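Ton_1535 (PDB 3ZPJ) is of unknown function but folds as an all-helical alpha-solenoid that contains a left-handed helical turn. Local coordinates at residues V250-K255 with A287-E292; V241-G246 with F270-S275; Y211-P216 with A232-K237. All coordinates share one frame; numbering follows the deposited sequence.

Contact 1: V250-K255 with A287-E292; sequences VALWMK and ARLLTE
Leu-252 pushes its two methyls against the C-terminal turns of helix 280-293, lying across Leu-289 and Glu-292. This is helix-to-helix packing in the alpha-solenoid: helices 240-256 and 280-293, separated in sequence by helix 262-271, run in nearly the same direction, their short segments 22° apart with axes 10.1 Å from each other. CD2 of Leu-252 meets CD2 of Leu-289 at 3.9 Å, and the same methyl lies 3.6 Å from OE1 of Glu-292. The other methyl, CD1, rests on the backbone carbonyl of Glu-292, 3.8 Å from its O. With CG anti to the backbone N (chi1 -172°), Leu-252 reaches straight out to helix 280-293. Glu-292 adds its CB and OE1 to the rim of the apolar patch, while OE1 forms a salt bridge with Arg-256, one residue beyond segment 250-255, giving the leucine pair a charged border. Lys-255 passes the same carbonyl oxygen, and its amine hydrogen-bonds to Tyr-262 OH and to Leu-293 O, tying three helices together. On the way there its chain bends at chi4 (75°), and CE of Lys-255 passes 3.6 Å from Glu-292 O.

Contact 2: V241-G246 with F270-S275; sequences VMRLIG and FECCES
Arg-243 is the first residue of segment 241-246 to reach across, meeting the vicinal disulfide of Cys-272 and Cys-273. The site lies at the surface of the alpha-solenoid, where helix 240-256 faces the end of helix 262-271 and the loop that leads on to helix 280-293. CG of Arg-243 is anti to the backbone N (chi1 -173°) and the chain stays extended as far as NE, which carries the guanidinium out past the helix to the sulfurs. Both sulfurs lie over one face of this flat group: SG of Cys-273 is 4.3 Å from CZ of Arg-243, above the centre of the plane, and SG of Cys-272 is 3.8 Å from NH2. At these distances the contact is probably mainly van der Waals, whereas the charge is answered within its own helix by a salt bridge from NE to Glu-247. Lys-268 brings a second positive charge close to NH2, a crowding that Glu-247 may ease. The two sulfurs, 2.0 Å apart, join adjacent residues, so the disulfide is a local ring in the loop and does not link distant parts of the chain.

Leu-244, the next residue, turns inward to Phe-270. Leu-290 of helix 280-293 also packs on this ring, and Arg-298 makes a cation-pi contact with it. CD2 of Leu-244 touches the ring at CE2, while CD1 makes a CH-pi contact 4.2 Å from the Phe-270 ring centroid, only 10° off the ring normal.

Contact 3: Y211-P216 with A232-K237; sequences YDVGLP and AIIKKK
This is a loop-to-helix packing contact, partly buried, in which the irregular segment 211-216 between helices 194-209 and 216-223 lies against the C-terminal turns of helix 227-237. Val-213 and Ile-234 form its inner half. CG2 of Val-213 meets CD1 of Ile-234 at 4.0 Å, the two side chains crossing at about a right angle. Ile-234 gets there by its longer branch: its CB does not point straight at the loop, but CG1 lies anti to the carbonyl carbon (chi1 -61°) and the branch runs on extended, bringing CD1 to the valine. Glu-249 and Tyr-238 also pack on Val-213, while Ile-218 and Val-250 pack on Ile-234, so the pair is enclosed by neighbouring helices and the loop after residue 237.

Nearer the surface, Leu-215 reaches Lys-237, where CD1 of the leucine lies 3.7 Å from CD of the lysine. It is the aliphatic part of Lys-237 that packs here, its chain bending only at chi4 (-68°), beyond the touching carbon. The backbone of the loop sets these side chains in place: a type I beta turn runs from Tyr-211 to Gly-214, and an inverse gamma turn centred on Gly-214 closes with a 2.7 Å bond from Leu-215 N to Val-213 O. Leu-215 then takes the N-cap position of helix 216-223; the whole is a tight inter-helix turn packed on a nearby helix, as in an alpha-solenoid.

How the contacts relate
The three contacts form a continuous patch of the solenoid, with centres 13 to 16 Å apart. Helix 240-256 supplies one side of contacts 1 and 2, and their segments alternate along the chain; contact 3 closes before either opens. Contact 2 meets contact 1 where Leu-290 CD1 packs 4.0 Å from Phe-270 CZ. Contact 3 meets contact 1 through Ile-234, whose CD1 lies 3.7 Å from Val-250 CG2, and it abuts contact 2 where Val-213 CG2 comes within 3.6 Å of Gly-246 CA. Helix 240-256 is thus packed by the loop at 211-216 and helix 227-237 as well as by the two helices that follow it. No active site or ligand is known here.

Contact 1: V250-K255 with A287-E292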
loop_
_atom_site.group_PDB
_atom_site.type_symbol
_atom_site.label_atom_id
_atom_site.label_comp_id
_atom_site.label_asym_id
_atom_site.label_seq_id
_atom_site.Cartn_x
_atom_site.Cartn_y
_atom_site.Cartn_z
ATOM N N VAL A 250 3.793 10.816 -10.430
ATOM C CA VAL A 250 2.940 11.733 -9.699
ATOM C C VAL A 250 2.227 12.684 -10.648
ATOM O O VAL A 250 1.027 12.922 -10.512
ATOM C CB VAL A 250 3.714 12.503 -8.624
ATOM C CG1 VAL A 250 2.963 13.763 -8.224
ATOM C CG2 VAL A 250 3.904 11.615 -7.420
ATOM N N ALA A 251 2.953 13.202 -11.631
ATOM C CA ALA A 251 2.342 14.084 -12.619
ATOM C C ALA A 251 1.194 13.341 -13.304
ATOM O O ALA A 251 0.136 13.906 -13.556
ATOM C CB ALA A 251 3.365 14.541 -13.636
ATOM N N LEU A 252 1.405 12.062 -13.577
ATOM C CA LEU A 252 0.405 11.259 -14.259
ATOM C C LEU A 252 -0.851 11.099 -13.392
ATOM O O LEU A 252 -1.979 11.130 -13.881
ATOM C CB LEU A 252 0.990 9.889 -14.621
ATOM C CG LEU A 252 0.127 8.993 -15.505
ATOM C CD1 LEU A 252 -0.311 9.754 -16.758
ATOM C CD2 LEU A 252 0.901 7.744 -15.867
ATOM N N TRP A 253 -0.658 10.932 -12.097
ATOM C CA TRP A 253 -1.812 10.784 -11.224
ATOM C C TRP A 253 -2.559 12.119 -11.118
ATOM O O TRP A 253 -3.789 12.165 -11.141
ATOM C CB TRP A 253 -1.422 10.251 -9.839
ATOM C CG TRP A 253 -2.613 10.226 -8.958
ATOM C CD1 TRP A 253 -2.917 11.103 -7.959
ATOM C CD2 TRP A 253 -3.704 9.313 -9.040
ATOM N NE1 TRP A 253 -4.129 10.781 -7.396
ATOM C CE2 TRP A 253 -4.631 9.680 -8.043
ATOM C CE3 TRP A 253 -3.980 8.200 -9.845
ATOM C CZ2 TRP A 253 -5.820 8.986 -7.840
ATOM C CZ3 TRP A 253 -5.158 7.524 -9.656
ATOM C CH2 TRP A 253 -6.064 7.913 -8.654
ATOM N N MET A 254 -1.807 13.211 -11.038
ATOM C CA MET A 254 -2.413 14.526 -10.974
ATOM C C MET A 254 -3.242 14.752 -12.237
ATOM O O MET A 254 -4.316 15.368 -12.196
ATOM C CB MET A 254 -1.333 15.605 -10.804
ATOM C CG MET A 254 -0.486 15.408 -9.555
ATOM S SD MET A 254 0.763 16.656 -9.316
ATOM C CE MET A 254 -0.303 18.052 -9.234
ATOM N N LYS A 255 -2.742 14.243 -13.357
ATOM C CA LYS A 255 -3.389 14.459 -14.644
ATOM C C LYS A 255 -4.720 13.741 -14.651
ATOM O O LYS A 255 -5.684 14.218 -15.225
ATOM C CB LYS A 255 -2.513 13.938 -15.775
ATOM C CG LYS A 255 -3.039 14.187 -17.189
ATOM C CD LYS A 255 -2.190 13.394 -18.173
ATOM C CE LYS A 255 -2.916 13.137 -19.493
ATOM N NZ LYS A 255 -2.959 14.367 -20.344
ATOM N N ALA A 287 9.543 6.493 -21.441
ATOM C CA ALA A 287 8.841 6.640 -22.715
ATOM C C ALA A 287 7.351 6.346 -22.571
ATOM O O ALA A 287 6.498 7.034 -23.129
ATOM C CB ALA A 287 9.470 5.750 -23.791
ATOM N N ARG A 288 7.027 5.322 -21.798
ATOM C CA ARG A 288 5.635 4.987 -21.583
ATOM C C ARG A 288 4.973 6.087 -20.753
ATOM O O ARG A 288 3.868 6.539 -21.079
ATOM C CB ARG A 288 5.532 3.626 -20.898
ATOM C CG ARG A 288 4.139 3.211 -20.464
ATOM C CD ARG A 288 4.261 2.215 -19.317
ATOM N NE ARG A 288 5.309 1.230 -19.608
ATOM C CZ ARG A 288 6.105 0.662 -18.701
ATOM N NH1 ARG A 288 5.985 0.970 -17.413
ATOM N NH2 ARG A 288 7.028 -0.217 -19.087
ATOM N N LEU A 289 5.656 6.528 -19.695
ATOM C CA LEU A 289 5.098 7.561 -18.816
ATOM C C LEU A 289 4.798 8.832 -19.588
ATOM O O LEU A 289 3.707 9.378 -19.478
ATOM C CB LEU A 289 6.022 7.858 -17.631
ATOM C CG LEU A 289 5.975 6.789 -16.533
ATOM C CD1 LEU A 289 7.115 6.944 -15.546
ATOM C CD2 LEU A 289 4.656 6.868 -15.819
ATOM N N LEU A 290 5.761 9.281 -20.390
ATOM C CA LEU A 290 5.588 10.500 -21.158
ATOM C C LEU A 290 4.473 10.383 -22.204
ATOM O O LEU A 290 3.775 11.362 -22.502
ATOM C CB LEU A 290 6.907 10.896 -21.810
ATOM C CG LEU A 290 7.951 11.354 -20.795
ATOM C CD1 LEU A 290 9.317 11.435 -21.436
ATOM C CD2 LEU A 290 7.545 12.696 -20.202
ATOM N N THR A 291 4.298 9.189 -22.760
ATOM C CA THR A 291 3.201 8.978 -23.686
ATOM C C THR A 291 1.847 9.113 -22.984
ATOM O O THR A 291 1.008 9.903 -23.412
ATOM C CB THR A 291 3.308 7.636 -24.405
ATOM O OG1 THR A 291 4.473 7.649 -25.233
ATOM C CG2 THR A 291 2.086 7.410 -25.284
ATOM N N GLU A 292 1.642 8.372 -21.897
ATOM C CA GLU A 292 0.380 8.456 -21.155
ATOM C C GLU A 292 0.137 9.866 -20.628
ATOM O O GLU A 292 -1.000 10.291 -20.445
ATOM C CB GLU A 292 0.336 7.426 -20.010
ATOM C CG GLU A 292 0.551 5.999 -20.499
ATOM C CD GLU A 292 0.505 4.944 -19.393
ATOM O OE1 GLU A 292 0.060 5.252 -18.262
ATOM O OE2 GLU A 292 0.920 3.792 -19.663
#

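Contact 2: V241-G246 with F270-S275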
loop_
_atom_site.group_PDB
_atom_site.type_symbol
_atom_site.label_atom_id
_atom_site.label_comp_id
_atom_site.label_asym_id
_atom_site.label_seq_id
_atom_site.Cartn_x
_atom_site.Cartn_y
_atom_site.Cartn_z
ATOM N N VAL A 241 17.404 8.697 -11.351
ATOM C CA VAL A 241 16.394 8.057 -12.176
ATOM C C VAL A 241 15.117 7.800 -11.406
ATOM O O VAL A 241 14.036 8.087 -11.909
ATOM C CB VAL A 241 16.914 6.768 -12.853
ATOM C CG1 VAL A 241 18.045 7.111 -13.798
ATOM C CG2 VAL A 241 17.403 5.762 -11.814
ATOM N N MET A 242 15.228 7.280 -10.185
ATOM C CA MET A 242 14.036 6.979 -9.402
ATOM C C MET A 242 13.268 8.258 -9.084
ATOM O O MET A 242 12.043 8.268 -9.076
ATOM C CB MET A 242 14.372 6.208 -8.123
ATOM C CG MET A 242 14.621 4.725 -8.348
ATOM S SD MET A 242 15.340 3.905 -6.903
ATOM C CE MET A 242 13.889 3.135 -6.199
ATOM N N ARG A 243 13.991 9.344 -8.848
ATOM C CA ARG A 243 13.346 10.627 -8.590
ATOM C C ARG A 243 12.622 11.166 -9.822
ATOM O O ARG A 243 11.591 11.828 -9.717
ATOM C CB ARG A 243 14.356 11.665 -8.115
ATOM C CG ARG A 243 13.679 12.944 -7.692
ATOM C CD ARG A 243 14.635 13.954 -7.137
ATOM N NE ARG A 243 14.094 15.298 -7.322
ATOM C CZ ARG A 243 14.746 16.417 -7.028
ATOM N NH1 ARG A 243 15.970 16.362 -6.513
ATOM N NH2 ARG A 243 14.164 17.591 -7.241
ATOM N N LEU A 244 13.180 10.885 -10.992
ATOM C CA LEU A 244 12.564 11.290 -12.234
ATOM C C LEU A 244 11.278 10.497 -12.452
ATOM O O LEU A 244 10.214 11.078 -12.678
ATOM C CB LEU A 244 13.540 11.107 -13.399
ATOM C CG LEU A 244 13.069 11.508 -14.798
ATOM C CD1 LEU A 244 12.261 12.777 -14.754
ATOM C CD2 LEU A 244 14.281 11.704 -15.717
ATOM N N ILE A 245 11.377 9.173 -12.392
ATOM C CA ILE A 245 10.216 8.327 -12.615
ATOM C C ILE A 245 9.129 8.689 -11.610
ATOM O O ILE A 245 7.959 8.798 -11.963
ATOM C CB ILE A 245 10.552 6.819 -12.493
ATOM C CG1 ILE A 245 11.028 6.258 -13.830
ATOM C CG2 ILE A 245 9.323 6.014 -12.087
ATOM C CD1 ILE A 245 12.364 6.722 -14.245
ATOM N N GLY A 246 9.526 8.910 -10.365
ATOM C CA GLY A 246 8.559 9.141 -9.305
ATOM C C GLY A 246 7.802 10.428 -9.550
ATOM O O GLY A 246 6.577 10.491 -9.403
ATOM N N PHE A 270 12.401 17.445 -15.263
ATOM C CA PHE A 270 13.532 17.419 -16.189
ATOM C C PHE A 270 14.407 18.647 -16.005
ATOM O O PHE A 270 15.619 18.600 -16.198
ATOM C CB PHE A 270 13.044 17.396 -17.637
ATOM C CG PHE A 270 12.477 16.087 -18.059
ATOM C CD1 PHE A 270 11.128 15.810 -17.886
ATOM C CD2 PHE A 270 13.288 15.119 -18.615
ATOM C CE1 PHE A 270 10.602 14.593 -18.267
ATOM C CE2 PHE A 270 12.763 13.894 -18.997
ATOM C CZ PHE A 270 11.413 13.634 -18.825
ATOM N N GLU A 271 13.777 19.755 -15.649
ATOM C CA GLU A 271 14.469 21.030 -15.563
ATOM C C GLU A 271 15.106 21.273 -14.206
ATOM O O GLU A 271 15.754 22.289 -14.004
ATOM C CB GLU A 271 13.514 22.173 -15.911
ATOM C CG GLU A 271 13.031 22.133 -17.358
ATOM C CD GLU A 271 11.914 23.115 -17.620
ATOM O OE1 GLU A 271 11.075 23.298 -16.710
ATOM O OE2 GLU A 271 11.886 23.710 -18.725
ATOM N N CYS A 272 14.933 20.338 -13.280
ATOM C CA CYS A 272 15.481 20.505 -11.938
ATOM C C CYS A 272 16.934 20.055 -11.893
ATOM O O CYS A 272 17.745 20.591 -11.134
ATOM C CB CYS A 272 14.668 19.705 -10.903
ATOM S SG CYS A 272 14.940 17.901 -10.922
ATOM N N CYS A 273 17.257 19.055 -12.704
ATOM C CA CYS A 273 18.526 18.363 -12.563
ATOM C C CYS A 273 19.166 18.082 -13.914
ATOM O O CYS A 273 18.598 18.378 -14.970
ATOM C CB CYS A 273 18.312 17.050 -11.796
ATOM S SG CYS A 273 16.759 16.978 -10.819
ATOM N N GLU A 274 20.366 17.521 -13.878
ATOM C CA GLU A 274 20.974 17.028 -15.096
ATOM C C GLU A 274 20.363 15.674 -15.384
ATOM O O GLU A 274 19.973 14.954 -14.461
ATOM C CB GLU A 274 22.492 16.923 -14.959
ATOM C CG GLU A 274 23.193 18.263 -15.053
ATOM C CD GLU A 274 22.711 19.074 -16.240
ATOM O OE1 GLU A 274 22.738 18.545 -17.373
ATOM O OE2 GLU A 274 22.293 20.234 -16.038
ATOM N N SER A 275 20.251 15.351 -16.668
ATOM C CA SER A 275 19.742 14.057 -17.086
ATOM C C SER A 275 20.643 12.974 -16.510
ATOM O O SER A 275 21.831 12.912 -16.828
ATOM C CB SER A 275 19.697 13.958 -18.615
ATOM O OG SER A 275 19.033 15.073 -19.182
#

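Contact 3: Y211-P216 with A232-K237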
loop_
_atom_site.group_PDB
_atom_site.type_symbol
_atom_site.label_atom_id
_atom_site.label_comp_id
_atom_site.label_asym_id
_atom_site.label_seq_id
_atom_site.Cartn_x
_atom_site.Cartn_y
_atom_site.Cartn_z
ATOM N N TYR A 211 3.833 3.657 -8.566
ATOM C CA TYR A 211 4.179 2.285 -8.243
ATOM C C TYR A 211 5.569 2.185 -7.641
ATOM O O TYR A 211 5.733 1.688 -6.532
ATOM C CB TYR A 211 4.122 1.428 -9.511
ATOM C CG TYR A 211 4.175 -0.062 -9.254
ATOM C CD1 TYR A 211 3.020 -0.767 -8.955
ATOM C CD2 TYR A 211 5.381 -0.771 -9.331
ATOM C CE1 TYR A 211 3.053 -2.129 -8.732
ATOM C CE2 TYR A 211 5.424 -2.148 -9.104
ATOM C CZ TYR A 211 4.241 -2.810 -8.801
ATOM O OH TYR A 211 4.225 -4.157 -8.557
ATOM N N ASP A 212 6.571 2.643 -8.387
ATOM C CA ASP A 212 7.960 2.549 -7.944
ATOM C C ASP A 212 8.189 3.362 -6.678
ATOM O O ASP A 212 8.844 2.898 -5.745
ATOM C CB ASP A 212 8.916 3.004 -9.050
ATOM C CG ASP A 212 8.848 2.118 -10.300
ATOM O OD1 ASP A 212 7.809 2.142 -10.999
ATOM O OD2 ASP A 212 9.838 1.410 -10.591
ATOM N N VAL A 213 7.648 4.576 -6.640
ATOM C CA VAL A 213 7.749 5.383 -5.430
ATOM C C VAL A 213 6.471 5.335 -4.594
ATOM O O VAL A 213 6.242 6.207 -3.766
ATOM C CB VAL A 213 8.071 6.862 -5.730
ATOM C CG1 VAL A 213 9.392 6.999 -6.485
ATOM C CG2 VAL A 213 6.936 7.492 -6.502
ATOM N N GLY A 214 5.652 4.311 -4.786
ATOM C CA GLY A 214 4.405 4.218 -4.047
ATOM C C GLY A 214 4.508 3.863 -2.569
ATOM O O GLY A 214 3.901 2.894 -2.114
ATOM N N LEU A 215 5.294 4.626 -1.818
ATOM C CA LEU A 215 5.348 4.456 -0.376
ATOM C C LEU A 215 3.985 4.797 0.199
ATOM O O LEU A 215 3.308 5.699 -0.289
ATOM C CB LEU A 215 6.420 5.345 0.248
ATOM C CG LEU A 215 7.837 4.974 -0.192
ATOM C CD1 LEU A 215 8.851 5.826 0.552
ATOM C CD2 LEU A 215 8.138 3.477 -0.013
ATOM N N PRO A 216 3.579 4.072 1.248
ATOM C CA PRO A 216 2.222 4.243 1.780
ATOM C C PRO A 216 1.916 5.690 2.169
ATOM O O PRO A 216 0.794 6.133 1.945
ATOM C CB PRO A 216 2.171 3.283 2.985
ATOM C CG PRO A 216 3.594 2.907 3.268
ATOM C CD PRO A 216 4.364 3.066 1.985
ATOM N N ALA A 232 7.571 16.404 -2.095
ATOM C CA ALA A 232 8.618 16.707 -1.129
ATOM C C ALA A 232 9.256 15.427 -0.605
ATOM O O ALA A 232 10.475 15.348 -0.491
ATOM C CB ALA A 232 8.072 17.541 0.016
ATOM N N ILE A 233 8.438 14.419 -0.300
ATOM C CA ILE A 233 8.981 13.163 0.209
ATOM C C ILE A 233 9.860 12.507 -0.835
ATOM O O ILE A 233 10.939 11.994 -0.529
ATOM C CB ILE A 233 7.874 12.177 0.608
ATOM C CG1 ILE A 233 7.026 12.775 1.733
ATOM C CG2 ILE A 233 8.481 10.866 1.040
ATOM C CD1 ILE A 233 5.709 12.041 1.962
ATOM N N ILE A 234 9.392 12.548 -2.077
ATOM C CA ILE A 234 10.128 11.976 -3.196
ATOM C C ILE A 234 11.531 12.595 -3.379
ATOM O O ILE A 234 12.494 11.865 -3.615
ATOM C CB ILE A 234 9.284 12.021 -4.489
ATOM C CG1 ILE A 234 8.009 11.196 -4.300
ATOM C CG2 ILE A 234 10.070 11.483 -5.660
ATOM C CD1 ILE A 234 7.028 11.324 -5.433
ATOM N N LYS A 235 11.653 13.916 -3.224
ATOM C CA LYS A 235 12.962 14.574 -3.295
ATOM C C LYS A 235 13.866 14.148 -2.145
ATOM O O LYS A 235 15.076 14.017 -2.307
ATOM C CB LYS A 235 12.820 16.090 -3.229
ATOM C CG LYS A 235 12.287 16.744 -4.470
ATOM C CD LYS A 235 12.352 18.260 -4.309
ATOM C CE LYS A 235 11.658 18.983 -5.454
ATOM N NZ LYS A 235 10.202 18.658 -5.571
ATOM N N LYS A 236 13.276 13.958 -0.973
ATOM C CA LYS A 236 14.046 13.551 0.188
ATOM C C LYS A 236 14.530 12.111 0.034
ATOM O O LYS A 236 15.699 11.816 0.257
ATOM C CB LYS A 236 13.210 13.699 1.461
ATOM C CG LYS A 236 13.808 13.019 2.693
ATOM C CD LYS A 236 12.728 12.697 3.734
ATOM C CE LYS A 236 13.222 11.718 4.805
ATOM N NZ LYS A 236 12.136 11.330 5.759
ATOM N N LYS A 237 13.634 11.221 -0.370
ATOM C CA LYS A 237 13.919 9.793 -0.327
ATOM C C LYS A 237 14.500 9.183 -1.610
ATOM O O LYS A 237 14.877 8.006 -1.623
ATOM C CB LYS A 237 12.664 9.015 0.094
ATOM C CG LYS A 237 12.315 9.161 1.574
ATOM C CD LYS A 237 11.519 7.962 2.092
ATOM C CE LYS A 237 11.028 8.183 3.515
ATOM N NZ LYS A 237 12.134 8.212 4.513
#